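Local coordinates for p22 protein (Trypanosoma brucei, PDB 3JV1) that serves as an accessory factor for the RNA editing of cytochrome oxidase subunit II in trypanosomes and belongs to the Mam33 family, at residues A155-I158 with D159-L163; T142-L145 with S146-V150; A117-Q120 with K121-L124; R104-G107 with K108-L111. One frame throughout, in Å; residues are numbered along the deposited sequence.

Contact 1 (A155-I158 with D159-L163); sequences ANFI and DQFSL
F161 follows F157 by one helical turn, and its side chain, traced outward, exemplifies how an i to i+4 aromatic pair is assembled on a helix. Its CB does two things at once: it rests over one face of the F157 ring, 4.0 Å from the centroid, in a CH-pi contact, and it lies close to the carbonyl of F157. From there the ring leaves anti to the backbone N (chi1 -163°), as the F157 ring also does, so the two side chains run side by side in the same direction. The next atom, CG, comes to 3.7 Å from F157 CZ, and CD1 closes in further, to 3.5 Å from that same CZ. Beyond CD1 the rings part. Their planes differ by 29°, near parallel, but the centroids are 5.3 Å apart, and overlap is slight: it is mainly CB, CG and CD1 of F161 that touch the tip of F157. The F161 ring also meets W164, and F45 edge-to-face.

In the same turn, I158 O is gripped twice by S162. The backbone N of S162 donates at 3.0 Å and its hydroxyl OG donates at 2.8 Å, each to I158 O from opposite faces of the carbonyl plane. D159, one residue on from I158, forms a salt bridge through OD1 to R72.

This turn of helix 152-181 packs against the sheet, with I158 on L74 of strand 72-80 and on F96 of strand 95-104, while F157 touches the loop residues P28 and P31.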
loop_
_atom_site.group_PDB
_atom_site.type_symbol
_atom_site.label_atom_id
_atom_site.label_comp_id
_atom_site.label_asym_id
_atom_site.label_seq_id
_atom_site.Cartn_x
_atom_site.Cartn_y
_atom_site.Cartn_z
ATOM N N ALA A 155 -14.091 0.298 22.767
ATOM C CA ALA A 155 -12.716 -0.069 22.455
ATOM C C ALA A 155 -12.437 -1.418 23.091
ATOM O O ALA A 155 -11.778 -2.277 22.508
ATOM C CB ALA A 155 -11.754 0.976 22.999
ATOM N N ASN A 156 -12.962 -1.593 24.294
ATOM C CA ASN A 156 -12.792 -2.823 25.042
ATOM C C ASN A 156 -13.499 -3.973 24.328
ATOM O O ASN A 156 -12.981 -5.090 24.281
ATOM C CB ASN A 156 -13.357 -2.637 26.448
ATOM C CG ASN A 156 -12.810 -3.640 27.428
ATOM O OD1 ASN A 156 -13.286 -4.772 27.516
ATOM N ND2 ASN A 156 -11.789 -3.234 28.170
ATOM N N PHE A 157 -14.681 -3.700 23.777
ATOM C CA PHE A 157 -15.424 -4.721 23.053
ATOM C C PHE A 157 -14.685 -5.145 21.788
ATOM O O PHE A 157 -14.713 -6.308 21.411
ATOM C CB PHE A 157 -16.809 -4.225 22.642
ATOM C CG PHE A 157 -17.500 -5.137 21.662
ATOM C CD1 PHE A 157 -18.138 -6.290 22.095
ATOM C CD2 PHE A 157 -17.455 -4.871 20.299
ATOM C CE1 PHE A 157 -18.723 -7.166 21.185
ATOM C CE2 PHE A 157 -18.032 -5.736 19.386
ATOM C CZ PHE A 157 -18.669 -6.888 19.828
ATOM N N ILE A 158 -14.044 -4.191 21.125
ATOM C CA ILE A 158 -13.306 -4.482 19.906
ATOM C C ILE A 158 -12.149 -5.461 20.131
ATOM O O ILE A 158 -11.935 -6.355 19.314
ATOM C CB ILE A 158 -12.783 -3.172 19.265
ATOM C CG1 ILE A 158 -13.958 -2.423 18.634
ATOM C CG2 ILE A 158 -11.710 -3.470 18.225
ATOM C CD1 ILE A 158 -13.602 -1.083 18.068
ATOM N N ASP A 159 -11.404 -5.287 21.222
ATOM C CA ASP A 159 -10.287 -6.186 21.526
ATOM C C ASP A 159 -10.835 -7.564 21.843
ATOM O O ASP A 159 -10.380 -8.570 21.298
ATOM C CB ASP A 159 -9.477 -5.699 22.733
ATOM C CG ASP A 159 -8.572 -4.530 22.406
ATOM O OD1 ASP A 159 -7.951 -4.540 21.321
ATOM O OD2 ASP A 159 -8.465 -3.608 23.247
ATOM N N GLN A 160 -11.809 -7.600 22.744
ATOM C CA GLN A 160 -12.435 -8.856 23.136
ATOM C C GLN A 160 -13.045 -9.595 21.947
ATOM O O GLN A 160 -12.831 -10.798 21.783
ATOM C CB GLN A 160 -13.507 -8.604 24.196
ATOM C CG GLN A 160 -12.981 -8.578 25.622
ATOM C CD GLN A 160 -14.048 -8.181 26.634
ATOM O OE1 GLN A 160 -15.185 -8.652 26.579
ATOM N NE2 GLN A 160 -13.677 -7.317 27.573
ATOM N N PHE A 161 -13.802 -8.886 21.112
ATOM C CA PHE A 161 -14.408 -9.538 19.959
ATOM C C PHE A 161 -13.347 -10.038 18.974
ATOM O O PHE A 161 -13.473 -11.119 18.415
ATOM C CB PHE A 161 -15.370 -8.596 19.228
ATOM C CG PHE A 161 -16.306 -9.312 18.303
ATOM C CD1 PHE A 161 -17.428 -9.963 18.804
ATOM C CD2 PHE A 161 -16.035 -9.398 16.945
ATOM C CE1 PHE A 161 -18.266 -10.692 17.966
ATOM C CE2 PHE A 161 -16.863 -10.126 16.095
ATOM C CZ PHE A 161 -17.981 -10.775 16.608
ATOM N N SER A 162 -12.305 -9.241 18.763
ATOM C CA SER A 162 -11.233 -9.617 17.848
ATOM C C SER A 162 -10.521 -10.886 18.295
ATOM O O SER A 162 -10.186 -11.727 17.473
ATOM C CB SER A 162 -10.215 -8.480 17.715
ATOM O OG SER A 162 -10.740 -7.405 16.952
ATOM N N LEU A 163 -10.283 -11.015 19.597
ATOM C CA LEU A 163 -9.613 -12.197 20.122
ATOM C C LEU A 163 -10.475 -13.426 19.914
ATOM O O LEU A 163 -9.993 -14.481 19.492
ATOM C CB LEU A 163 -9.326 -12.043 21.613
ATOM C CG LEU A 163 -8.182 -11.121 22.017
ATOM C CD1 LEU A 163 -8.111 -11.077 23.529
ATOM C CD2 LEU A 163 -6.864 -11.614 21.425
#

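Contact 2 (T142-L145 with S146-V150); sequences TSYL and SARGV
A Schellman motif closes helix 135-146 here, with L145 and V150 joined across it and G149, at positive phi, as the C-prime residue. V150 N donates to L145 O at 3.0 Å, and inside the turn G149 N donates to S146 O at the same distance. L145 O takes a second bond from R148 N, which reaches it from the opposite face of the carbonyl plane. An apolar touch accompanies the reversal, L145 CB standing 4.0 Å from V150 CB.

On the flank of the turn, R148 folds back over Y144. Its chain stays extended from CG to NE, and the guanidinium then lies flat on one ring face, planes 18° apart, with CZ 3.6 Å from the ring centroid. The overlap is displaced toward the rim: NH2 of R148 is nearest to CE1 of Y144, at 3.2 Å. NH1 meanwhile donates to Y144 O at 3.0 Å, in a bond that is far from straight (139°).

Stack and carbonyl bond together hold the guanidinium to a single turn of backbone. NE pairs with E54 and NH2 with D4 of the second subunit, so the cation-pi contact probably works with two carboxylates to stabilise the positive charge where subunits meet.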
loop_
_atom_site.group_PDB
_atom_site.type_symbol
_atom_site.label_atom_id
_atom_site.label_comp_id
_atom_site.label_asym_id
_atom_site.label_seq_id
_atom_site.Cartn_x
_atom_site.Cartn_y
_atom_site.Cartn_z
ATOM N N THR A 142 -12.850 14.215 21.336
ATOM C CA THR A 142 -13.022 13.005 22.148
ATOM C C THR A 142 -14.418 12.958 22.800
ATOM O O THR A 142 -15.054 11.903 22.830
ATOM C CB THR A 142 -11.901 12.876 23.229
ATOM O OG1 THR A 142 -12.137 11.714 24.038
ATOM C CG2 THR A 142 -11.881 14.074 24.122
ATOM N N SER A 143 -14.900 14.095 23.298
ATOM C CA SER A 143 -16.232 14.171 23.905
ATOM C C SER A 143 -17.328 13.913 22.863
ATOM O O SER A 143 -18.348 13.304 23.159
ATOM C CB SER A 143 -16.452 15.553 24.522
ATOM O OG SER A 143 -15.467 15.819 25.497
ATOM N N TYR A 144 -17.116 14.409 21.648
ATOM C CA TYR A 144 -18.048 14.216 20.541
ATOM C C TYR A 144 -18.173 12.706 20.243
ATOM O O TYR A 144 -19.270 12.182 20.044
ATOM C CB TYR A 144 -17.517 14.965 19.312
ATOM C CG TYR A 144 -18.322 14.806 18.046
ATOM C CD1 TYR A 144 -19.426 15.617 17.788
ATOM C CD2 TYR A 144 -17.942 13.879 17.074
ATOM C CE1 TYR A 144 -20.126 15.516 16.588
ATOM C CE2 TYR A 144 -18.632 13.769 15.878
ATOM C CZ TYR A 144 -19.717 14.585 15.636
ATOM O OH TYR A 144 -20.385 14.478 14.439
ATOM N N LEU A 145 -17.042 12.012 20.219
ATOM C CA LEU A 145 -17.046 10.579 19.962
ATOM C C LEU A 145 -17.673 9.817 21.128
ATOM O O LEU A 145 -18.415 8.855 20.928
ATOM C CB LEU A 145 -15.621 10.083 19.734
ATOM C CG LEU A 145 -14.969 10.561 18.441
ATOM C CD1 LEU A 145 -13.497 10.251 18.482
ATOM C CD2 LEU A 145 -15.642 9.885 17.248
ATOM N N SER A 146 -17.378 10.256 22.345
ATOM C CA SER A 146 -17.921 9.599 23.519
ATOM C C SER A 146 -19.448 9.716 23.585
ATOM O O SER A 146 -20.124 8.774 23.973
ATOM C CB SER A 146 -17.294 10.181 24.784
ATOM O OG SER A 146 -17.609 9.366 25.895
ATOM N N ALA A 147 -19.991 10.864 23.201
ATOM C CA ALA A 147 -21.440 11.054 23.222
ATOM C C ALA A 147 -22.128 10.108 22.241
ATOM O O ALA A 147 -23.338 9.890 22.321
ATOM C CB ALA A 147 -21.793 12.498 22.882
ATOM N N ARG A 148 -21.355 9.552 21.313
ATOM C CA ARG A 148 -21.900 8.636 20.331
ATOM C C ARG A 148 -21.560 7.173 20.631
ATOM O O ARG A 148 -21.741 6.298 19.786
ATOM C CB ARG A 148 -21.417 9.040 18.931
ATOM C CG ARG A 148 -21.983 10.392 18.504
ATOM C CD ARG A 148 -21.290 11.007 17.293
ATOM N NE ARG A 148 -22.048 12.169 16.841
ATOM C CZ ARG A 148 -22.279 13.241 17.594
ATOM N NH1 ARG A 148 -21.791 13.307 18.826
ATOM N NH2 ARG A 148 -23.050 14.218 17.145
ATOM N N GLY A 149 -21.074 6.905 21.838
ATOM C CA GLY A 149 -20.746 5.535 22.198
ATOM C C GLY A 149 -19.343 5.068 21.861
ATOM O O GLY A 149 -18.964 3.949 22.205
ATOM N N VAL A 150 -18.562 5.905 21.187
ATOM C CA VAL A 150 -17.195 5.527 20.845
ATOM C C VAL A 150 -16.345 5.888 22.048
ATOM O O VAL A 150 -15.739 6.960 22.114
ATOM C CB VAL A 150 -16.700 6.272 19.598
ATOM C CG1 VAL A 150 -15.345 5.737 19.181
ATOM C CG2 VAL A 150 -17.712 6.106 18.467
#

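Contact 3 (A117-Q120 with K121-L124)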
loop_
_atom_site.group_PDB
_atom_site.type_symbol
_atom_site.label_atom_id
_atom_site.label_comp_id
_atom_site.label_asym_id
_atom_site.label_seq_id
_atom_site.Cartn_x
_atom_site.Cartn_y
_atom_site.Cartn_z
ATOM N N ALA A 117 -11.732 3.680 -4.553
ATOM C CA ALA A 117 -12.178 4.725 -3.636
ATOM C C ALA A 117 -11.067 5.054 -2.646
ATOM O O ALA A 117 -10.856 6.215 -2.312
ATOM C CB ALA A 117 -13.428 4.281 -2.886
ATOM N N GLN A 118 -10.358 4.034 -2.170
ATOM C CA GLN A 118 -9.264 4.260 -1.236
ATOM C C GLN A 118 -8.185 5.133 -1.852
ATOM O O GLN A 118 -7.657 6.029 -1.199
ATOM C CB GLN A 118 -8.606 2.951 -0.812
ATOM C CG GLN A 118 -9.187 2.305 0.422
ATOM C CD GLN A 118 -10.480 1.605 0.140
ATOM O OE1 GLN A 118 -11.540 2.231 0.081
ATOM N NE2 GLN A 118 -10.407 0.294 -0.057
ATOM N N PHE A 119 -7.836 4.862 -3.104
ATOM C CA PHE A 119 -6.802 5.646 -3.746
ATOM C C PHE A 119 -7.199 7.112 -3.893
ATOM O O PHE A 119 -6.393 8.009 -3.655
ATOM C CB PHE A 119 -6.459 5.082 -5.119
ATOM C CG PHE A 119 -5.459 5.906 -5.851
ATOM C CD1 PHE A 119 -4.137 5.954 -5.420
ATOM C CD2 PHE A 119 -5.847 6.696 -6.926
ATOM C CE1 PHE A 119 -3.211 6.782 -6.046
ATOM C CE2 PHE A 119 -4.931 7.530 -7.560
ATOM C CZ PHE A 119 -3.606 7.572 -7.117
ATOM N N GLN A 120 -8.444 7.358 -4.287
ATOM C CA GLN A 120 -8.916 8.724 -4.456
ATOM C C GLN A 120 -8.873 9.491 -3.140
ATOM O O GLN A 120 -8.463 10.648 -3.096
ATOM C CB GLN A 120 -10.332 8.719 -5.028
ATOM C CG GLN A 120 -10.383 8.364 -6.508
ATOM C CD GLN A 120 -11.795 8.171 -7.009
ATOM O OE1 GLN A 120 -12.720 8.844 -6.554
ATOM N NE2 GLN A 120 -11.970 7.259 -7.965
ATOM N N LYS A 121 -9.290 8.843 -2.063
ATOM C CA LYS A 121 -9.273 9.486 -0.758
ATOM C C LYS A 121 -7.852 9.688 -0.223
ATOM O O LYS A 121 -7.624 10.568 0.605
ATOM C CB LYS A 121 -10.119 8.676 0.234
ATOM C CG LYS A 121 -11.612 8.763 -0.083
ATOM C CD LYS A 121 -12.478 7.918 0.837
ATOM C CE LYS A 121 -12.418 6.433 0.489
ATOM N NZ LYS A 121 -13.461 5.680 1.238
ATOM N N SER A 122 -6.897 8.897 -0.702
ATOM C CA SER A 122 -5.515 9.027 -0.239
ATOM C C SER A 122 -4.875 10.328 -0.732
ATOM O O SER A 122 -3.828 10.743 -0.238
ATOM C CB SER A 122 -4.671 7.836 -0.713
ATOM O OG SER A 122 -4.266 8.004 -2.062
ATOM N N GLN A 123 -5.512 10.970 -1.704
ATOM C CA GLN A 123 -5.005 12.222 -2.259
ATOM C C GLN A 123 -5.640 13.439 -1.599
ATOM O O GLN A 123 -5.279 14.571 -1.902
ATOM C CB GLN A 123 -5.272 12.276 -3.763
ATOM C CG GLN A 123 -4.588 11.168 -4.546
ATOM C CD GLN A 123 -4.795 11.304 -6.035
ATOM O OE1 GLN A 123 -5.920 11.220 -6.529
ATOM N NE2 GLN A 123 -3.707 11.526 -6.764
ATOM N N LEU A 124 -6.584 13.205 -0.696
ATOM C CA LEU A 124 -7.277 14.299 -0.016
ATOM C C LEU A 124 -6.552 14.749 1.248
ATOM O O LEU A 124 -5.704 14.031 1.783
ATOM C CB LEU A 124 -8.701 13.869 0.347
ATOM C CG LEU A 124 -9.563 13.362 -0.806
ATOM C CD1 LEU A 124 -10.889 12.866 -0.254
ATOM C CD2 LEU A 124 -9.775 14.473 -1.831
#
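This is a helix-end contact at the surface, where helix 115-121 runs out into the loop leading to helix 135-146, and S122 and K121 fold back on F119 and A117. The hydroxyl of S122 makes a short bond back into the helix: held between the backbone N and the carbonyl carbon (chi1 80°), OG donates to F119 O at 2.7 Å. The backbone N of S122 makes only weak bonds, to Q118 O and F119 O, so the hydroxyl adds a short bond to F119 O where the amide bonding is weak. Q123 N then donates to Q120 O at 3.3 Å as the chain enters a type I turn from K121 to L124.

K121 likewise reaches back, to A117. Its chain bends at chi3 (-76°), which draws CE to 3.2 Å from A117 O and 4.1 Å from A117 CB. The ammonium NZ goes on to the carbonyls of D112 and L109. Near F119, the amide of Q123 passes loosely by the ring, its OE1 4.0 Å from F119 CE2.

Among its surroundings, the turn bridges elements: A117 and Q120 pack on L109 of helix 107-111. F119 reaches Q118 of the second subunit, and Q118 meets F119 of the third, so the same pair recurs between copies and ties this helix into the trimer.

Contact 4 (R104-G107 with K108-L111); sequences RHDG and KLAL
The carboxylate of D106 carries L109 on one of its faces: L109 N sits well above the plane, 66° out of it, and L109 CB lies over the same face, 3.5 Å from D106 CG. At the OD1 end, K108 CB stands close to the level of that plane, 3.4 Å from OD1. The guanidinium of R104 points away from the helix, and its NH1 donates to the carbonyl of Y125, while the H105 ring meets F103 edge-to-face.

This is an N-cap, the start of helix 107-111 two residues after strand 95-104, and D106 illustrates how one aspartate caps the start of a helix. Its CG is anti to the backbone N (chi1 -171°) and beside the carbonyl carbon, which carries OD1 forward over the first turn. There it accepts from L109 N at 3.0 Å, capping an amide of the first turn. Regular helical bonding begins at once: A110 N donates to D106 O at 3.0 Å, and L111 N donates to G107 O at 2.9 Å. D106 thus accepts through both its side chain and its backbone. Its negative charge at the amino end would also be expected to interact favourably with the helix dipole.

D106 centres an inverse gamma turn as well, though the G107 N to H105 O bond that spans it is weak. The strand end meets the helix through aliphatic carbon: R104 and A110 approach with CB to CB 3.8 Å apart, and R104 CG continues along A110 CB at 4.0 Å.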
loop_
_atom_site.group_PDB
_atom_site.type_symbol
_atom_site.label_atom_id
_atom_site.label_comp_id
_atom_site.label_asym_id
_atom_site.label_seq_id
_atom_site.Cartn_x
_atom_site.Cartn_y
_atom_site.Cartn_z
ATOM N N ARG A 104 -14.875 14.684 4.956
ATOM C CA ARG A 104 -15.168 14.321 3.582
ATOM C C ARG A 104 -16.485 14.922 3.113
ATOM O O ARG A 104 -17.552 14.555 3.598
ATOM C CB ARG A 104 -15.213 12.797 3.449
ATOM C CG ARG A 104 -13.910 12.125 3.818
ATOM C CD ARG A 104 -12.784 12.567 2.899
ATOM N NE ARG A 104 -11.512 11.960 3.284
ATOM C CZ ARG A 104 -10.415 12.648 3.582
ATOM N NH1 ARG A 104 -10.421 13.979 3.537
ATOM N NH2 ARG A 104 -9.313 12.003 3.935
ATOM N N HIS A 105 -16.402 15.856 2.174
ATOM C CA HIS A 105 -17.597 16.488 1.636
ATOM C C HIS A 105 -18.403 15.457 0.851
ATOM O O HIS A 105 -19.636 15.469 0.863
ATOM C CB HIS A 105 -17.210 17.654 0.726
ATOM C CG HIS A 105 -16.806 18.887 1.470
ATOM N ND1 HIS A 105 -17.713 19.680 2.139
ATOM C CD2 HIS A 105 -15.592 19.450 1.672
ATOM C CE1 HIS A 105 -17.075 20.680 2.719
ATOM N NE2 HIS A 105 -15.787 20.564 2.452
ATOM N N ASP A 106 -17.696 14.565 0.170
ATOM C CA ASP A 106 -18.344 13.527 -0.614
ATOM C C ASP A 106 -18.524 12.302 0.275
ATOM O O ASP A 106 -17.689 11.397 0.271
ATOM C CB ASP A 106 -17.484 13.170 -1.825
ATOM C CG ASP A 106 -18.199 12.251 -2.796
ATOM O OD1 ASP A 106 -19.137 11.547 -2.367
ATOM O OD2 ASP A 106 -17.813 12.226 -3.983
ATOM N N GLY A 107 -19.612 12.294 1.043
ATOM C CA GLY A 107 -19.901 11.191 1.942
ATOM C C GLY A 107 -19.974 9.850 1.236
ATOM O O GLY A 107 -19.572 8.827 1.783
ATOM N N LYS A 108 -20.492 9.854 0.015
ATOM C CA LYS A 108 -20.609 8.632 -0.761
ATOM C C LYS A 108 -19.217 8.059 -0.998
ATOM O O LYS A 108 -19.005 6.852 -0.896
ATOM C CB LYS A 108 -21.305 8.928 -2.090
ATOM C CG LYS A 108 -21.543 7.717 -2.967
ATOM C CD LYS A 108 -22.318 8.116 -4.218
ATOM C CE LYS A 108 -23.666 8.728 -3.849
ATOM N NZ LYS A 108 -24.449 9.180 -5.037
ATOM N N LEU A 109 -18.265 8.925 -1.318
ATOM C CA LEU A 109 -16.900 8.475 -1.533
ATOM C C LEU A 109 -16.335 7.986 -0.205
ATOM O O LEU A 109 -15.630 6.984 -0.149
ATOM C CB LEU A 109 -16.039 9.612 -2.079
ATOM C CG LEU A 109 -14.548 9.313 -2.265
ATOM C CD1 LEU A 109 -14.343 8.144 -3.218
ATOM C CD2 LEU A 109 -13.869 10.565 -2.802
ATOM N N ALA A 110 -16.659 8.697 0.870
ATOM C CA ALA A 110 -16.183 8.327 2.194
ATOM C C ALA A 110 -16.623 6.909 2.567
ATOM O O ALA A 110 -15.861 6.154 3.165
ATOM C CB ALA A 110 -16.695 9.323 3.226
ATOM N N LEU A 111 -17.851 6.555 2.203
ATOM C CA LEU A 111 -18.395 5.232 2.505
ATOM C C LEU A 111 -17.877 4.140 1.569
ATOM O O LEU A 111 -17.816 2.968 1.939
ATOM C CB LEU A 111 -19.923 5.269 2.427
ATOM C CG LEU A 111 -20.645 6.061 3.512
ATOM C CD1 LEU A 111 -22.122 6.124 3.193
ATOM C CD2 LEU A 111 -20.419 5.405 4.856
#

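Along the chain the order is contact 4, contact 3, contact 2, contact 1, each closing before the next opens, and all lie inside the region that defines the Mam33 family. Contacts 4 and 3 involve the consecutive helices 107-111 and 115-121, centres 11 Å apart, and touch, for example through L124 CB and R104 NH1 (3.6 Å), so the two short helices pack directly on each other. Contact 2 lies at the end of helix 135-146 and contact 1 on helix 152-181, centres about 18 Å apart without touching; both pack on the antiparallel sheet and share F96. Contacts 2, 3 and 4 each reach the second subunit, contacts 2 and 3 from about 26 Å apart, linking local helix ends to trimer assembly.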